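Local coordinates for acetyl-CoA hydrolase/transferase family protein (Porphyromonas gingivalis, PDB 2NVV) that probably transfers coenzyme A from an acyl-CoA to acetate or hydrolyses acetyl-CoA, and binds zinc ions where its two subunits meet, at residues L354-F359 with S403-M408; S364-G369 with V409-H414. All coordinates share one frame; numbering follows the deposited sequence.

Contact 1: residues L354-F359 with S403-M408; sequences LEADIF and SSFVPM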
ATOM      1  N   LEU A 354     -17.420   1.497   1.133  1.00  7.28           N
ATOM      2  CA  LEU A 354     -18.610   1.098   1.893  1.00  8.20           C
ATOM      3  C   LEU A 354     -18.916   2.299   2.747  1.00  6.72           C
ATOM      4  O   LEU A 354     -20.069   2.696   2.912  1.00  7.75           O
ATOM      5  CB  LEU A 354     -18.343  -0.085   2.815  1.00  8.72           C
ATOM      6  CG  LEU A 354     -18.114  -1.450   2.190  1.00  9.47           C
ATOM      7  CD1 LEU A 354     -18.318  -2.514   3.265  1.00 10.85           C
ATOM      8  CD2 LEU A 354     -19.086  -1.659   1.027  1.00 10.26           C
ATOM      9  N   GLU A 355     -17.849   2.866   3.285  1.00  6.39           N
ATOM     10  CA  GLU A 355     -17.928   4.048   4.112  1.00  6.39           C
ATOM     11  C   GLU A 355     -16.562   4.745   4.107  1.00  6.39           C
ATOM     12  O   GLU A 355     -15.548   4.152   3.747  1.00  6.39           O
ATOM     13  CB  GLU A 355     -18.337   3.671   5.533  1.00  7.41           C
ATOM     14  CG  GLU A 355     -17.223   3.127   6.408  1.00  7.95           C
ATOM     15  CD  GLU A 355     -17.722   2.762   7.791  1.00  8.60           C
ATOM     16  OE1 GLU A 355     -18.814   3.237   8.174  1.00 11.01           O
ATOM     17  OE2 GLU A 355     -17.027   2.009   8.502  1.00 10.69           O
ATOM     18  N   ALA A 356     -16.550   6.016   4.486  1.00  6.39           N
ATOM     19  CA  ALA A 356     -15.321   6.801   4.538  1.00  6.39           C
ATOM     20  C   ALA A 356     -15.425   7.724   5.736  1.00  6.39           C
ATOM     21  O   ALA A 356     -16.530   8.026   6.182  1.00  6.39           O
ATOM     22  CB  ALA A 356     -15.175   7.624   3.261  1.00  6.73           C
ATOM     23  N   ASP A 357     -14.295   8.153   6.286  1.00  6.42           N
ATOM     24  CA  ASP A 357     -14.359   9.085   7.404  1.00  6.50           C
ATOM     25  C   ASP A 357     -13.792  10.431   6.982  1.00  6.39           C
ATOM     26  O   ASP A 357     -13.147  10.553   5.939  1.00  6.39           O
ATOM     27  CB  ASP A 357     -13.646   8.551   8.662  1.00  7.53           C
ATOM     28  CG  ASP A 357     -12.165   8.315   8.463  1.00 10.69           C
ATOM     29  OD1 ASP A 357     -11.505   9.135   7.795  1.00 14.58           O
ATOM     30  OD2 ASP A 357     -11.655   7.308   9.005  1.00 12.60           O
ATOM     31  N   ILE A 358     -14.047  11.442   7.796  1.00  6.39           N
ATOM     32  CA  ILE A 358     -13.615  12.806   7.512  1.00  6.39           C
ATOM     33  C   ILE A 358     -12.114  13.039   7.367  1.00  6.39           C
ATOM     34  O   ILE A 358     -11.685  14.144   7.035  1.00  6.39           O
ATOM     35  CB  ILE A 358     -14.196  13.778   8.582  1.00  6.39           C
ATOM     36  CG1 ILE A 358     -13.897  13.256   9.989  1.00  6.39           C
ATOM     37  CG2 ILE A 358     -15.716  13.905   8.388  1.00  6.39           C
ATOM     38  CD1 ILE A 358     -14.434  14.135  11.124  1.00  6.39           C
ATOM     39  N   PHE A 359     -11.304  12.010   7.598  1.00  7.17           N
ATOM     40  CA  PHE A 359      -9.871  12.188   7.461  1.00  6.39           C
ATOM     41  C   PHE A 359      -9.293  11.492   6.233  1.00  6.50           C
ATOM     42  O   PHE A 359      -8.069  11.424   6.055  1.00  7.31           O
ATOM     43  CB  PHE A 359      -9.174  11.738   8.739  1.00  6.39           C
ATOM     44  CG  PHE A 359      -9.593  12.525   9.937  1.00  6.39           C
ATOM     45  CD1 PHE A 359     -10.413  11.958  10.908  1.00  7.60           C
ATOM     46  CD2 PHE A 359      -9.239  13.870  10.056  1.00  6.42           C
ATOM     47  CE1 PHE A 359     -10.887  12.725  11.987  1.00  7.93           C
ATOM     48  CE2 PHE A 359      -9.704  14.644  11.122  1.00  6.39           C
ATOM     49  CZ  PHE A 359     -10.533  14.069  12.091  1.00  6.42           C
ATOM     50  N   SER A 403     -25.277   7.193   7.185  1.00  6.39           N
ATOM     51  CA  SER A 403     -24.363   8.097   6.505  1.00  6.39           C
ATOM     52  C   SER A 403     -23.152   7.300   6.000  1.00  6.39           C
ATOM     53  O   SER A 403     -22.588   6.483   6.731  1.00  6.39           O
ATOM     54  CB  SER A 403     -23.894   9.193   7.464  1.00  6.39           C
ATOM     55  OG  SER A 403     -22.845   9.953   6.883  1.00  6.39           O
ATOM     56  N   SER A 404     -22.754   7.526   4.754  1.00  6.39           N
ATOM     57  CA  SER A 404     -21.593   6.840   4.195  1.00  6.39           C
ATOM     58  C   SER A 404     -20.321   7.444   4.765  1.00  6.39           C
ATOM     59  O   SER A 404     -19.246   6.867   4.654  1.00  6.39           O
ATOM     60  CB  SER A 404     -21.570   6.973   2.684  1.00  6.39           C
ATOM     61  OG  SER A 404     -22.707   6.372   2.110  1.00  6.39           O
ATOM     62  N   PHE A 405     -20.452   8.619   5.376  1.00  7.22           N
ATOM     63  CA  PHE A 405     -19.324   9.332   5.981  1.00  7.25           C
ATOM     64  C   PHE A 405     -19.468   9.331   7.495  1.00  6.39           C
ATOM     65  O   PHE A 405     -20.505   9.706   8.032  1.00  6.39           O
ATOM     66  CB  PHE A 405     -19.270  10.759   5.440  1.00  6.39           C
ATOM     67  CG  PHE A 405     -18.945  10.825   3.980  1.00  6.39           C
ATOM     68  CD1 PHE A 405     -17.620  10.813   3.545  1.00  6.39           C
ATOM     69  CD2 PHE A 405     -19.960  10.829   3.032  1.00  6.39           C
ATOM     70  CE1 PHE A 405     -17.319  10.801   2.190  1.00  6.78           C
ATOM     71  CE2 PHE A 405     -19.664  10.814   1.678  1.00  6.39           C
ATOM     72  CZ  PHE A 405     -18.345  10.798   1.259  1.00  6.39           C
ATOM     73  N   VAL A 406     -18.407   8.914   8.177  1.00  6.39           N
ATOM     74  CA  VAL A 406     -18.413   8.802   9.621  1.00  6.39           C
ATOM     75  C   VAL A 406     -17.168   9.414  10.258  1.00  6.39           C
ATOM     76  O   VAL A 406     -16.184   9.685   9.575  1.00  6.39           O
ATOM     77  CB  VAL A 406     -18.486   7.315  10.007  1.00  6.39           C
ATOM     78  CG1 VAL A 406     -19.777   6.698   9.488  1.00  6.39           C
ATOM     79  CG2 VAL A 406     -17.289   6.582   9.422  1.00  6.39           C
ATOM     80  N   PRO A 407     -17.198   9.645  11.580  1.00  6.39           N
ATOM     81  CA  PRO A 407     -16.042  10.223  12.276  1.00  6.39           C
ATOM     82  C   PRO A 407     -14.794   9.372  12.046  1.00  6.39           C
ATOM     83  O   PRO A 407     -13.724   9.897  11.733  1.00  6.39           O
ATOM     84  CB  PRO A 407     -16.485  10.219  13.737  1.00  6.39           C
ATOM     85  CG  PRO A 407     -17.976  10.423  13.632  1.00  6.39           C
ATOM     86  CD  PRO A 407     -18.355   9.517  12.487  1.00  6.39           C
HETATM   87  N   MSE A 408     -14.944   8.059  12.217  1.00  6.42           N
HETATM   88  CA  MSE A 408     -13.862   7.100  12.006  1.00  6.39           C
HETATM   89  C   MSE A 408     -14.456   5.850  11.377  1.00  6.39           C
HETATM   90  O   MSE A 408     -15.528   5.411  11.784  1.00  6.39           O
HETATM   91  CB  MSE A 408     -13.196   6.721  13.326  1.00  7.21           C
HETATM   92  CG  MSE A 408     -11.935   5.889  13.146  1.00 10.89           C
HETATM   93 SE   MSE A 408     -11.262   5.062  14.784  1.00 21.19          SE
HETATM   94  CE  MSE A 408     -10.178   6.510  15.495  1.00 15.14           C
TER
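With CG lodged between the backbone N and the carbonyl carbon (chi1 80°) and the rest of the chain extended, Glu-355 lays its side chain across that of Val-406 at about a right angle, OE1 coming 3.8 Å from Val-406 CG1. Their strands, 355-357 and 405-406, are parallel neighbours at one margin of a small mixed sheet of four strands. The pairing illustrates the parallel ladder, in which one residue bonds to the two that flank its partner in the facing segment, here Ser-404 and Val-406 around Phe-405: Ala-356 N donates to Ser-404 O (2.8 Å), and Ala-356 O accepts from Val-406 N (2.9 Å). Further on, Ile-358 N probably reaches Val-406 O, although that oxygen is less surely placed. On one face of the sheet, Ala-356 CB meets the ring of Phe-405, 4.0 Å from CE1, and this ring packs onward against Ile-443 of helix 436-446. The other face carries Asp-357 and Val-406, and here Val-406 is covered by Phe-478 and His-479 of helix 477-484. The buried carboxylate of Glu-355 is not left to apolar company, because OE2 accepts from Ala-410 N and Asn-363 ND2. Where strand 355-357 ends, Asp-357 closes an Asx turn: Phe-359 N donates to Asp-357 OD1 at 2.9 Å, meeting it on its anti side, 29° out of the carboxylate plane.

Contact 2: residues S364-G369 with V409-H414; sequences STHVSG and VAHHDH. With ZN (zinc ion), chain H.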
ATOM      1  N   SER A 364     -13.716  -0.683   2.787  1.00  6.39           N
ATOM      2  CA  SER A 364     -14.353  -1.261   1.615  1.00  6.87           C
ATOM      3  C   SER A 364     -14.678  -2.731   1.800  1.00  6.39           C
ATOM      4  O   SER A 364     -14.923  -3.442   0.827  1.00  6.39           O
ATOM      5  CB  SER A 364     -13.485  -1.059   0.357  1.00  6.78           C
ATOM      6  OG  SER A 364     -12.106  -1.150   0.618  1.00  7.05           O
ATOM      7  N   THR A 365     -14.734  -3.180   3.053  1.00  6.61           N
ATOM      8  CA  THR A 365     -14.999  -4.584   3.312  1.00  6.39           C
ATOM      9  C   THR A 365     -15.893  -4.965   4.497  1.00  6.66           C
ATOM     10  O   THR A 365     -16.680  -5.904   4.386  1.00  7.38           O
ATOM     11  CB  THR A 365     -13.665  -5.352   3.472  1.00  6.39           C
ATOM     12  OG1 THR A 365     -12.852  -4.689   4.447  1.00  6.39           O
ATOM     13  CG2 THR A 365     -12.909  -5.406   2.171  1.00  6.39           C
ATOM     14  N   HIS A 366     -15.783  -4.272   5.629  1.00  6.39           N
ATOM     15  CA  HIS A 366     -16.576  -4.644   6.802  1.00  6.39           C
ATOM     16  C   HIS A 366     -17.746  -3.752   7.162  1.00  7.05           C
ATOM     17  O   HIS A 366     -17.571  -2.566   7.392  1.00  9.47           O
ATOM     18  CB  HIS A 366     -15.676  -4.762   8.034  1.00  6.39           C
ATOM     19  CG  HIS A 366     -14.759  -5.945   8.002  1.00  6.39           C
ATOM     20  ND1 HIS A 366     -13.812  -6.127   7.014  1.00  6.42           N
ATOM     21  CD2 HIS A 366     -14.637  -7.003   8.841  1.00  6.52           C
ATOM     22  CE1 HIS A 366     -13.149  -7.246   7.248  1.00  7.34           C
ATOM     23  NE2 HIS A 366     -13.629  -7.797   8.349  1.00  6.68           N
ATOM     24  N   VAL A 367     -18.940  -4.330   7.227  1.00  6.39           N
ATOM     25  CA  VAL A 367     -20.125  -3.574   7.607  1.00  7.35           C
ATOM     26  C   VAL A 367     -20.061  -3.435   9.130  1.00  6.63           C
ATOM     27  O   VAL A 367     -19.900  -4.422   9.846  1.00  7.34           O
ATOM     28  CB  VAL A 367     -21.430  -4.314   7.200  1.00  7.79           C
ATOM     29  CG1 VAL A 367     -22.658  -3.549   7.719  1.00  6.39           C
ATOM     30  CG2 VAL A 367     -21.502  -4.447   5.684  1.00  6.39           C
ATOM     31  N   SER A 368     -20.161  -2.205   9.622  1.00  7.49           N
ATOM     32  CA  SER A 368     -20.082  -1.950  11.057  1.00  8.13           C
ATOM     33  C   SER A 368     -18.776  -2.466  11.644  1.00  7.70           C
ATOM     34  O   SER A 368     -18.667  -2.688  12.844  1.00  7.63           O
ATOM     35  CB  SER A 368     -21.266  -2.593  11.773  1.00  9.81           C
ATOM     36  OG  SER A 368     -22.459  -1.894  11.474  1.00 12.16           O
ATOM     37  N   GLY A 369     -17.793  -2.664  10.775  1.00  7.75           N
ATOM     38  CA  GLY A 369     -16.478  -3.122  11.203  1.00  7.56           C
ATOM     39  C   GLY A 369     -16.331  -4.587  11.577  1.00  7.53           C
ATOM     40  O   GLY A 369     -15.245  -5.018  11.975  1.00  6.39           O
ATOM     41  N   VAL A 409     -13.774   5.288  10.374  1.00  6.63           N
ATOM     42  CA  VAL A 409     -14.272   4.076   9.724  1.00  6.74           C
ATOM     43  C   VAL A 409     -14.126   2.880  10.679  1.00  6.39           C
ATOM     44  O   VAL A 409     -13.085   2.711  11.319  1.00  6.39           O
ATOM     45  CB  VAL A 409     -13.527   3.768   8.379  1.00  6.39           C
ATOM     46  CG1 VAL A 409     -13.910   4.778   7.318  1.00  6.39           C
ATOM     47  CG2 VAL A 409     -12.038   3.775   8.584  1.00  6.79           C
ATOM     48  N   ALA A 410     -15.180   2.067  10.769  1.00  6.49           N
ATOM     49  CA  ALA A 410     -15.199   0.893  11.634  1.00  7.01           C
ATOM     50  C   ALA A 410     -14.190  -0.167  11.200  1.00  6.39           C
ATOM     51  O   ALA A 410     -13.949  -1.133  11.922  1.00  6.39           O
ATOM     52  CB  ALA A 410     -16.596   0.298  11.671  1.00  6.39           C
ATOM     53  N   HIS A 411     -13.610   0.021  10.019  1.00  6.54           N
ATOM     54  CA  HIS A 411     -12.619  -0.904   9.485  1.00  6.75           C
ATOM     55  C   HIS A 411     -11.791  -0.163   8.454  1.00  6.39           C
ATOM     56  O   HIS A 411     -12.338   0.376   7.498  1.00  6.74           O
ATOM     57  CB  HIS A 411     -13.293  -2.098   8.811  1.00  6.39           C
ATOM     58  CG  HIS A 411     -12.330  -3.142   8.347  1.00  6.39           C
ATOM     59  ND1 HIS A 411     -11.691  -4.000   9.217  1.00  6.39           N
ATOM     60  CD2 HIS A 411     -11.864  -3.442   7.112  1.00  6.99           C
ATOM     61  CE1 HIS A 411     -10.874  -4.785   8.537  1.00  6.39           C
ATOM     62  NE2 HIS A 411     -10.960  -4.466   7.259  1.00  6.39           N
ATOM     63  N   HIS A 412     -10.476  -0.135   8.645  1.00  6.39           N
ATOM     64  CA  HIS A 412      -9.591   0.558   7.721  1.00  6.39           C
ATOM     65  C   HIS A 412      -8.989  -0.339   6.642  1.00  6.39           C
ATOM     66  O   HIS A 412      -8.255  -1.277   6.933  1.00  6.39           O
ATOM     67  CB  HIS A 412      -8.449   1.236   8.482  1.00  6.39           C
ATOM     68  CG  HIS A 412      -8.891   2.320   9.418  1.00  6.39           C
ATOM     69  ND1 HIS A 412      -8.458   3.628   9.302  1.00  6.39           N
ATOM     70  CD2 HIS A 412      -9.712   2.290  10.493  1.00  6.76           C
ATOM     71  CE1 HIS A 412      -8.996   4.355  10.265  1.00  6.39           C
ATOM     72  NE2 HIS A 412      -9.761   3.569  11.001  1.00  6.39           N
ATOM     73  N   ASP A 413      -9.307  -0.031   5.389  1.00  6.66           N
ATOM     74  CA  ASP A 413      -8.763  -0.759   4.250  1.00  6.46           C
ATOM     75  C   ASP A 413      -7.774   0.127   3.491  1.00  6.39           C
ATOM     76  O   ASP A 413      -6.778  -0.366   2.948  1.00  6.39           O
ATOM     77  CB  ASP A 413      -9.883  -1.229   3.326  1.00  6.39           C
ATOM     78  CG  ASP A 413     -10.596  -2.438   3.868  1.00  6.39           C
ATOM     79  OD1 ASP A 413      -9.898  -3.387   4.272  1.00  6.39           O
ATOM     80  OD2 ASP A 413     -11.846  -2.453   3.891  1.00  6.89           O
ATOM     81  N   HIS A 414      -8.042   1.434   3.459  1.00  6.69           N
ATOM     82  CA  HIS A 414      -7.150   2.386   2.791  1.00  6.39           C
ATOM     83  C   HIS A 414      -6.936   3.571   3.719  1.00  6.39           C
ATOM     84  O   HIS A 414      -7.882   4.054   4.323  1.00  6.39           O
ATOM     85  CB  HIS A 414      -7.754   2.818   1.456  1.00  6.39           C
ATOM     86  CG  HIS A 414      -8.171   1.664   0.598  1.00  6.39           C
ATOM     87  ND1 HIS A 414      -9.420   1.085   0.686  1.00  6.39           N
ATOM     88  CD2 HIS A 414      -7.473   0.918  -0.289  1.00  6.39           C
ATOM     89  CE1 HIS A 414      -9.474   0.032  -0.109  1.00  6.39           C
ATOM     90  NE2 HIS A 414      -8.305  -0.092  -0.711  1.00  6.39           N
TER
HETATM   91 ZN    ZN H 507      -9.307  -5.242   5.813  1.00 20.56          ZN
HETATM   92  O   HOH W   1     -11.113  -6.553   4.955  1.00 28.46           O
HETATM   93  O   HOH W   2     -12.488  -3.886  11.702  1.00 31.46           O
HETATM   94  O   HOH W   3      -7.648  -3.915   6.297  1.00 21.26           O
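The segments 364-369 and 409-414 run in roughly opposite senses, with Gly-369 CA 4.2 Å from Ala-410 CA at one end and Ser-364 lying by Asp-413 at the other, while a type II beta turn from His-366 to Gly-369 brings the first segment round to Ala-410. Asp-413 divides its carboxylate between protein and metal. Its OD1 binds the zinc ion at 2.5 Å; its OD2 is gripped by two donors, Ser-364 N (2.8 Å) on the anti lone pair and the Thr-365 hydroxyl on the syn one. Together they fix the rotation of the carboxylate.

Thr-365 OG1 is a second-shell hub: besides donating to Asp-413, it accepts from His-366 ND1, lying in the plane of that ring, and from water 1, itself a zinc ligand. His-411 holds its CG anti to the backbone N (chi1 -175°), which carries the ring out over His-366. The two imidazoles stack face to face, centroids 3.8 Å apart and planes at 27°, with His-366 ND1 above the centre of the His-411 ring. That ring is also held from both nitrogens: NE2 binds zinc at 2.3 Å, and ND1 donates to water 2, which in turn donates to Gly-369 O and Ala-410 O. Zinc and water thus fix which way the imidazole is turned. Farther along, Ser-364 OG sits at the edge of the His-414 ring.

Waters 1 and 3 add two ligands, and Glu-416 and His-417 of the second subunit supply the last two of six. This is an intersubunit zinc site, with a histidine and an aspartate from one chain, a glutamate and a histidine from the other, and a hydrogen-bonded second shell behind the first pair.

Overall arrangement
The two contacts, their centres 10 Å apart, share one small sheet, since strands 355-357 and 362-367 are antiparallel neighbours in it. Residues 403-408 run directly into 409-414, and two carboxylates of contact 1 hold that continuation: Glu-355 OE2 lies 2.9 Å from Ala-410 N and Asp-357 OD2 lies 3.2 Å from Val-409 N, both probable hydrogen bonds. Contact 1 thus probably helps to place the chain just ahead of the zinc ligand His-411. The side chain of Phe-359 lies about 5 Å from that of the zinc ligand Glu-416 and about 9 Å from a zinc ion other than that of contact 2. In contact 2, the Thr-365 side chain is about 6 Å from that of Asn-374, a predicted CoA-binding residue.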